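Local coordinates for protein cytochrome c' (Thermochromatium tepidum, PDB 3VRC) that carries a covalently bound heme c in a bundle of helices and probably takes part in electron transfer in a thermophilic purple photosynthetic bacterium, at residues B[4-7]-B[8-12]; B[32-36]-B[37-41]. All blocks are in the same frame, centred on the assembly; numbering follows the deposited sequence. Where two conformers were deposited one is given.

Contact 1 of 2, residues B[4-7]-B[8-12]. With HEC (heme c), chain L.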
ATOM      1  N   SER B   4       0.862  18.562  -1.038  1.00 14.87           N
ATOM      2  CA  SER B   4       1.869  19.327  -1.740  1.00 14.88           C
ATOM      3  C   SER B   4       2.498  18.462  -2.803  1.00 14.31           C
ATOM      4  O   SER B   4       2.402  17.237  -2.754  1.00 13.58           O
ATOM      5  CB  SER B   4       2.958  19.811  -0.769  1.00 15.95           C
ATOM      6  OG  SER B   4       3.684  18.650  -0.323  1.00 15.47           O
ATOM      7  N   PRO B   5       3.202  19.068  -3.731  1.00 14.59           N
ATOM      8  CA  PRO B   5       3.923  18.268  -4.710  1.00 14.67           C
ATOM      9  C   PRO B   5       4.904  17.273  -4.071  1.00 13.35           C
ATOM     10  O   PRO B   5       4.966  16.114  -4.494  1.00 12.52           O
ATOM     11  CB  PRO B   5       4.601  19.362  -5.565  1.00 17.92           C
ATOM     12  CG  PRO B   5       3.625  20.503  -5.560  1.00 18.80           C
ATOM     13  CD  PRO B   5       3.210  20.520  -4.107  1.00 18.01           C
ATOM     14  N   GLU B   6       5.635  17.685  -3.053  1.00 13.13           N
ATOM     15  CA  GLU B   6       6.528  16.795  -2.357  1.00 13.06           C
ATOM     16  C   GLU B   6       5.784  15.592  -1.760  1.00 11.51           C
ATOM     17  O   GLU B   6       6.221  14.455  -1.893  1.00 11.85           O
ATOM     18  CB  GLU B   6       7.246  17.539  -1.229  1.00 15.45           C
ATOM     19  CG  GLU B   6       8.111  16.623  -0.358  1.00 19.23           C
ATOM     20  CD  GLU B   6       8.841  17.391   0.712  1.00 19.16           C
ATOM     21  OE1 GLU B   6       9.328  18.486   0.452  1.00 25.46           O
ATOM     22  OE2 GLU B   6       8.998  16.908   1.832  1.00 31.65           O
ATOM     23  N   GLU B   7       4.648  15.864  -1.134  1.00 11.84           N
ATOM     24  CA  GLU B   7       3.863  14.785  -0.548  1.00 11.23           C
ATOM     25  C   GLU B   7       3.292  13.862  -1.636  1.00 10.20           C
ATOM     26  O   GLU B   7       3.169  12.655  -1.398  1.00 10.49           O
ATOM     27  CB  GLU B   7       2.742  15.369   0.317  1.00 13.04           C
ATOM     28  CG  GLU B   7       3.305  16.037   1.574  1.00 13.42           C
ATOM     29  CD  GLU B   7       2.246  16.834   2.276  1.00 16.20           C
ATOM     30  OE1 GLU B   7       1.439  17.557   1.682  1.00 18.13           O
ATOM     31  OE2 GLU B   7       2.153  16.667   3.498  1.00 24.00           O
ATOM     32  N   GLN B   8       2.894  14.395  -2.779  1.00 11.33           N
ATOM     33  CA  GLN B   8       2.370  13.543  -3.851  1.00 10.71           C
ATOM     34  C   GLN B   8       3.469  12.600  -4.336  1.00 10.12           C
ATOM     35  O   GLN B   8       3.227  11.410  -4.549  1.00  9.72           O
ATOM     36  CB  GLN B   8       1.873  14.404  -5.018  1.00 12.10           C
ATOM     37  CG  GLN B   8       0.570  15.083  -4.710  1.00 12.43           C
ATOM     38  CD  GLN B   8       0.213  16.014  -5.856  1.00 14.13           C
ATOM     39  OE1 GLN B   8       0.028  15.569  -6.966  1.00 15.55           O
ATOM     40  NE2 GLN B   8       0.235  17.324  -5.589  1.00 18.47           N
ATOM     41  N   ILE B   9       4.689  13.106  -4.510  1.00 10.50           N
ATOM     42  CA  ILE B   9       5.810  12.265  -4.949  1.00 10.51           C
ATOM     43  C   ILE B   9       6.055  11.186  -3.906  1.00  9.35           C
ATOM     44  O   ILE B   9       6.184   9.996  -4.226  1.00  9.90           O
ATOM     45  CB  ILE B   9       7.071  13.102  -5.192  1.00 11.25           C
ATOM     46  CG1 ILE B   9       6.875  14.045  -6.395  1.00 11.96           C
ATOM     47  CG2 ILE B   9       8.251  12.222  -5.412  1.00 11.80           C
ATOM     48  CD1 ILE B   9       7.956  15.135  -6.475  1.00 14.67           C
ATOM     49  N   GLU B  10       6.148  11.576  -2.632  1.00  9.73           N
ATOM     50  CA  GLU B  10       6.427  10.567  -1.615  0.80  9.92           C
ATOM     51  C   GLU B  10       5.314   9.535  -1.530  1.00  8.61           C
ATOM     52  O   GLU B  10       5.582   8.355  -1.318  1.00  9.45           O
ATOM     53  CB  GLU B  10       6.628  11.223  -0.268  0.80 11.48           C
ATOM     54  CG  GLU B  10       7.947  11.972  -0.210  0.80 13.81           C
ATOM     55  CD  GLU B  10       8.063  12.679   1.082  0.80 26.31           C
ATOM     56  OE1 GLU B  10       7.077  13.420   1.444  0.80 21.85           O
ATOM     57  OE2 GLU B  10       9.125  12.491   1.750  0.80 32.27           O
ATOM     58  N   THR B  11       4.086   9.971  -1.680  1.00  8.43           N
ATOM     59  CA  THR B  11       2.950   9.051  -1.533  1.00  8.80           C
ATOM     60  C   THR B  11       2.916   8.060  -2.707  1.00  8.55           C
ATOM     61  O   THR B  11       2.640   6.869  -2.498  1.00  8.87           O
ATOM     62  CB  THR B  11       1.667   9.793  -1.371  1.00  9.76           C
ATOM     63  OG1 THR B  11       1.753  10.670  -0.213  1.00 11.80           O
ATOM     64  CG2 THR B  11       0.468   8.860  -1.143  1.00 10.58           C
ATOM     65  N   ARG B  12       3.132   8.546  -3.941  1.00  8.85           N
ATOM     66  CA  ARG B  12       3.107   7.599  -5.047  1.00  8.66           C
ATOM     67  C   ARG B  12       4.253   6.638  -4.916  1.00  7.93           C
ATOM     68  O   ARG B  12       4.098   5.421  -5.156  1.00  8.66           O
ATOM     69  CB  ARG B  12       3.045   8.326  -6.408  1.00  9.31           C
ATOM     70  CG  ARG B  12       4.327   9.057  -6.845  1.00  9.47           C
ATOM     71  CD  ARG B  12       3.986  10.168  -7.831  1.00 10.27           C
ATOM     72  NE  ARG B  12       5.169  10.735  -8.434  1.00 10.71           N
ATOM     73  CZ  ARG B  12       5.186  11.911  -9.088  1.00 10.64           C
ATOM     74  NH1 ARG B  12       4.083  12.657  -9.155  1.00 11.58           N
ATOM     75  NH2 ARG B  12       6.307  12.266  -9.722  1.00 12.26           N
TER
HETATM   76 FE   HEC L 201       6.013   1.692 -10.846  1.00  8.98          FE
HETATM   77  CHA HEC L 201       8.333   3.857  -9.473  1.00  9.61           C
HETATM   78  CHB HEC L 201       7.089  -0.820  -8.766  1.00  9.82           C
HETATM   79  CHC HEC L 201       3.377  -0.243 -11.797  1.00  9.30           C
HETATM   80  CHD HEC L 201       4.954   4.200 -12.892  1.00 10.58           C
HETATM   81  NA  HEC L 201       7.510   1.520  -9.421  1.00  9.68           N
HETATM   82  C1A HEC L 201       8.341   2.507  -8.995  1.00  9.15           C
HETATM   83  C2A HEC L 201       9.299   1.984  -8.089  1.00 10.39           C
HETATM   84  C3A HEC L 201       8.974   0.616  -7.881  1.00 10.16           C
HETATM   85  C4A HEC L 201       7.809   0.417  -8.706  1.00  9.35           C
HETATM   86  CMA HEC L 201       9.591  -0.370  -6.968  1.00 11.83           C
HETATM   87  CAA HEC L 201      10.480   2.724  -7.545  1.00 14.27           C
HETATM   88  CBA HEC L 201      10.563   2.798  -6.096  1.00 14.42           C
HETATM   89  CGA HEC L 201       9.351   3.529  -5.636  1.00 10.75           C
HETATM   90  O1A HEC L 201       8.807   3.062  -4.572  1.00 13.77           O
HETATM   91  O2A HEC L 201       8.911   4.560  -6.160  1.00 13.32           O
HETATM   92  NB  HEC L 201       5.333  -0.165 -10.321  1.00  8.97           N
HETATM   93  C1B HEC L 201       5.901  -1.038  -9.501  1.00  9.08           C
HETATM   94  C2B HEC L 201       5.249  -2.328  -9.509  1.00  9.12           C
HETATM   95  C3B HEC L 201       4.158  -2.127 -10.357  1.00  9.09           C
HETATM   96  C4B HEC L 201       4.236  -0.769 -10.847  1.00  8.70           C
HETATM   97  CMB HEC L 201       5.619  -3.536  -8.761  1.00 10.60           C
HETATM   98  CAB HEC L 201       3.087  -3.098 -10.822  1.00  9.73           C
HETATM   99  CBB HEC L 201       2.526  -4.024  -9.816  1.00 10.27           C
HETATM  100  NC  HEC L 201       4.436   1.937 -12.119  1.00  9.80           N
HETATM  101  C1C HEC L 201       3.460   1.022 -12.416  1.00  9.47           C
HETATM  102  C2C HEC L 201       2.563   1.492 -13.469  1.00  9.59           C
HETATM  103  C3C HEC L 201       3.037   2.792 -13.750  1.00  9.72           C
HETATM  104  C4C HEC L 201       4.201   3.007 -12.910  1.00  9.28           C
HETATM  105  CMC HEC L 201       1.468   0.674 -14.041  1.00 11.00           C
HETATM  106  CAC HEC L 201       2.539   3.779 -14.775  1.00 10.39           C
HETATM  107  CBC HEC L 201       1.132   3.579 -15.257  1.00 11.89           C
HETATM  108  ND  HEC L 201       6.560   3.600 -11.175  1.00  9.91           N
HETATM  109  C1D HEC L 201       6.011   4.496 -12.030  1.00  9.71           C
HETATM  110  C2D HEC L 201       6.615   5.792 -11.960  1.00 10.23           C
HETATM  111  C3D HEC L 201       7.529   5.735 -10.941  1.00  9.54           C
HETATM  112  C4D HEC L 201       7.443   4.353 -10.441  1.00  9.51           C
HETATM  113  CMD HEC L 201       6.287   6.978 -12.842  1.00 11.32           C
HETATM  114  CAD HEC L 201       8.387   6.813 -10.351  1.00 11.02           C
HETATM  115  CBD HEC L 201       7.630   7.514  -9.190  1.00 10.90           C
HETATM  116  CGD HEC L 201       8.392   8.709  -8.642  1.00 10.13           C
HETATM  117  O1D HEC L 201       9.616   8.537  -8.373  1.00 10.83           O
HETATM  118  O2D HEC L 201       7.785   9.786  -8.529  1.00 11.61           O
HETATM  119  O   HOH W   1       7.178  15.443   2.898  1.00 27.96           O
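Thr11 turns its hydroxyl back along the helix onto the carbonyl of Glu7, with OG1, beside its own backbone N (chi1 -58°), 2.7 Å from Glu7 O. Thr11 N binds the same oxygen from the opposite face of the carbonyl plane, so two donors grip Glu7 O. One turn earlier, Ser4 and Glu7 form a capping box that starts helix 5-31: Glu7 N donates to Ser4 OG at 3.1 Å, and Ser4 N returns a nearly straight bond to the anti lone pair of Glu7 OE1, 3.0 Å away. Glu6 and Glu10 run side by side, their carboxylates turned 81° apart. In one conformer of Glu10 its OE1 lies 4.0 Å from Glu6 OE2, a like-charge approach, and a water appears to bridge the two carboxylates. At the heme end, Arg12 takes the crowded position between backbone N and carbonyl carbon (chi1 71°). Its guanidinium edge meets a heme propionate, NE donating to heme O2D at 2.8 Å and NH2 to the same oxygen at 3.1 Å, while Ile9 CG1 sits 3.8 Å above the guanidinium plane, over its centre. Leu57 O, Thr62 O and Thr71 OG1 accept further bonds from the guanidinium.

Contact 2 of 2, residues B[32-36]-B[37-41]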
ATOM      1  N   GLY B  32       8.724 -21.498  -5.223  1.00 13.40           N
ATOM      2  CA  GLY B  32       8.986 -22.450  -4.176  1.00 14.60           C
ATOM      3  C   GLY B  32       7.713 -23.099  -3.703  1.00 14.01           C
ATOM      4  O   GLY B  32       6.837 -23.434  -4.473  1.00 15.54           O
ATOM      5  N   GLU B  33       7.588 -23.265  -2.387  1.00 13.33           N
ATOM      6  CA  GLU B  33       6.391 -23.797  -1.782  0.60 12.78           C
ATOM      7  C   GLU B  33       5.316 -22.724  -1.839  1.00 11.11           C
ATOM      8  O   GLU B  33       5.555 -21.558  -1.488  1.00 11.67           O
ATOM      9  CB  GLU B  33       6.606 -24.209  -0.322  0.60 16.14           C
ATOM     10  CG  GLU B  33       5.379 -24.979   0.188  0.60 19.72           C
ATOM     11  CD  GLU B  33       5.634 -25.880   1.404  0.60 27.95           C
ATOM     12  OE1 GLU B  33       6.743 -25.925   1.980  0.60 33.54           O
ATOM     13  OE2 GLU B  33       4.704 -26.614   1.806  0.60 26.06           O
ATOM     14  N   TYR B  34       4.091 -23.067  -2.238  1.00 10.82           N
ATOM     15  CA  TYR B  34       3.009 -22.144  -2.429  1.00 10.62           C
ATOM     16  C   TYR B  34       2.124 -22.052  -1.204  1.00 10.94           C
ATOM     17  O   TYR B  34       1.537 -23.047  -0.777  1.00 12.86           O
ATOM     18  CB  TYR B  34       2.149 -22.585  -3.635  1.00 12.14           C
ATOM     19  CG  TYR B  34       1.104 -21.603  -4.068  1.00 11.59           C
ATOM     20  CD1 TYR B  34       1.441 -20.525  -4.904  1.00 11.53           C
ATOM     21  CD2 TYR B  34      -0.204 -21.729  -3.668  1.00 11.89           C
ATOM     22  CE1 TYR B  34       0.494 -19.625  -5.305  1.00 11.43           C
ATOM     23  CE2 TYR B  34      -1.190 -20.817  -4.074  1.00 11.49           C
ATOM     24  CZ  TYR B  34      -0.792 -19.768  -4.874  1.00 11.60           C
ATOM     25  OH  TYR B  34      -1.739 -18.818  -5.258  1.00 13.29           O
ATOM     26  N   ASN B  35       2.051 -20.853  -0.614  1.00  9.48           N
ATOM     27  CA  ASN B  35       1.213 -20.558   0.518  1.00 10.03           C
ATOM     28  C   ASN B  35       0.077 -19.732   0.046  1.00  9.44           C
ATOM     29  O   ASN B  35       0.187 -18.510  -0.131  1.00 10.18           O
ATOM     30  CB  ASN B  35       2.068 -19.844   1.562  1.00 10.82           C
ATOM     31  CG  ASN B  35       1.256 -19.444   2.782  1.00 10.31           C
ATOM     32  OD1 ASN B  35       0.043 -19.565   2.830  1.00 13.35           O
ATOM     33  ND2 ASN B  35       1.948 -18.941   3.800  1.00 13.30           N
ATOM     34  N   ALA B  36      -1.047 -20.369  -0.257  1.00 10.49           N
ATOM     35  CA  ALA B  36      -2.156 -19.706  -0.875  1.00 10.66           C
ATOM     36  C   ALA B  36      -2.648 -18.515  -0.093  1.00 10.27           C
ATOM     37  O   ALA B  36      -3.035 -17.501  -0.684  1.00 10.99           O
ATOM     38  CB  ALA B  36      -3.306 -20.695  -1.123  1.00 13.06           C
ATOM     39  N   ASP B  37      -2.693 -18.617   1.236  1.00 11.15           N
ATOM     40  CA  ASP B  37      -3.202 -17.504   2.044  1.00 12.52           C
ATOM     41  C   ASP B  37      -2.224 -16.313   1.988  1.00 11.28           C
ATOM     42  O   ASP B  37      -2.710 -15.155   1.974  1.00 12.78           O
ATOM     43  CB  ASP B  37      -3.406 -17.960   3.476  1.00 13.08           C
ATOM     44  CG  ASP B  37      -4.601 -18.839   3.635  1.00 16.67           C
ATOM     45  OD1 ASP B  37      -5.494 -18.818   2.756  1.00 22.61           O
ATOM     46  OD2 ASP B  37      -4.609 -19.512   4.691  1.00 22.23           O
ATOM     47  N   GLN B  38      -0.911 -16.546   1.983  1.00 10.98           N
ATOM     48  CA  GLN B  38      -0.004 -15.446   1.832  1.00 10.04           C
ATOM     49  C   GLN B  38      -0.185 -14.773   0.456  1.00  8.60           C
ATOM     50  O   GLN B  38      -0.109 -13.533   0.341  1.00  9.66           O
ATOM     51  CB  GLN B  38       1.435 -15.880   2.010  1.00 10.61           C
ATOM     52  CG  GLN B  38       2.361 -14.676   1.999  1.00 12.27           C
ATOM     53  CD  GLN B  38       3.791 -15.025   2.249  1.00 11.93           C
ATOM     54  OE1 GLN B  38       4.307 -15.930   1.606  1.00 14.88           O
ATOM     55  NE2 GLN B  38       4.419 -14.381   3.217  1.00 13.34           N
ATOM     56  N   VAL B  39      -0.358 -15.586  -0.579  1.00  9.06           N
ATOM     57  CA  VAL B  39      -0.565 -15.043  -1.916  1.00  8.94           C
ATOM     58  C   VAL B  39      -1.836 -14.235  -2.011  1.00  8.93           C
ATOM     59  O   VAL B  39      -1.846 -13.182  -2.647  1.00  9.68           O
ATOM     60  CB  VAL B  39      -0.461 -16.176  -2.960  1.00  9.95           C
ATOM     61  CG1 VAL B  39      -0.823 -15.673  -4.330  1.00 10.51           C
ATOM     62  CG2 VAL B  39       0.945 -16.753  -2.937  1.00 10.09           C
ATOM     63  N   ARG B  40      -2.914 -14.697  -1.401  1.00  9.81           N
ATOM     64  CA  ARG B  40      -4.161 -13.910  -1.311  0.80 10.41           C
ATOM     65  C   ARG B  40      -3.880 -12.543  -0.727  1.00  9.69           C
ATOM     66  O   ARG B  40      -4.282 -11.515  -1.269  1.00 10.60           O
ATOM     67  CB  ARG B  40      -5.189 -14.626  -0.401  0.80 12.03           C
ATOM     68  CG  ARG B  40      -5.925 -15.755  -1.093  0.80 15.34           C
ATOM     69  CD  ARG B  40      -6.953 -16.389  -0.111  0.80 22.27           C
ATOM     70  NE  ARG B  40      -7.658 -17.505  -0.749  0.80 22.13           N
ATOM     71  CZ  ARG B  40      -7.301 -18.790  -0.709  0.80 19.56           C
ATOM     72  NH1 ARG B  40      -6.286 -19.210   0.065  0.80 20.81           N
ATOM     73  NH2 ARG B  40      -8.022 -19.675  -1.378  0.80 22.73           N
ATOM     74  N   ALA B  41      -3.216 -12.501   0.419  1.00  9.49           N
ATOM     75  CA  ALA B  41      -2.989 -11.220   1.102  1.00 10.26           C
ATOM     76  C   ALA B  41      -2.142 -10.295   0.200  1.00  9.17           C
ATOM     77  O   ALA B  41      -2.406  -9.097   0.099  1.00  9.78           O
ATOM     78  CB  ALA B  41      -2.303 -11.475   2.437  1.00 11.96           C
TER
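Tyr34 and Val39 cross at about a right angle, and this is the close-packed part of the turn into helix 36-50. Both methyls of Val39 lie on one side of the phenol: CG1 comes within 3.4 Å of Tyr34 OH, while CG2 lies obliquely to the ring, 3.7 Å from Tyr34 CE1. Backbone geometry holds the valine in place, since Val39 N donates to Asn35 O at 3.0 Å in a nearly straight bond.

The solvent side is held more loosely. Asn35 is the N-cap, its CG anti to the backbone N (chi1 178°), which places the amide over the first turn of the helix. There Asn35 OD1 accepts from Asp37 N and Gln38 N, both weak at 3.3 Å, the Gln38 N bond well directed and the Asp37 N bond poorly so. Asn35 ND2 rests against Gln38 CB, and Gln38 OE1 reaches on to Asn29. Farther round, in one of its two conformers, the extended Arg40 chain brings NH1 to 2.8 Å from Asp37 OD1, a salt bridge whose hydrogen bond is weak, being poorly angled, and within 3.5 Å of Ala36 CB. The exposed Asp37 side chain also touches a bound cadmium ion, about 2 Å away.

Arg40 NH2 is further tied to Ala103 O, at the end of helix 81-103. Tyr34 and Val39 both pack on Val110 of helix 107-128 and on Asn29 of helix 5-31, so the turn packs against both helices.

Contact 1 comes first along the chain, at the start of helix 5-31, and contact 2 follows in the turn between the end of that helix and the start of helix 36-50. The two therefore mark the N-terminal ends of consecutive helices in the bundle, each opened by a side-chain cap. They lie on opposite sides of the chain's centre, their own centres 32 Å apart and their nearest atoms about 17 Å apart, without touching. Helix 5-31 spans most of this distance. Their surroundings differ: residues 8-12 reach the heme propionate, whereas residues 32-41 lie away from the heme site, with the side chain of Val39 about 13 Å from heme c.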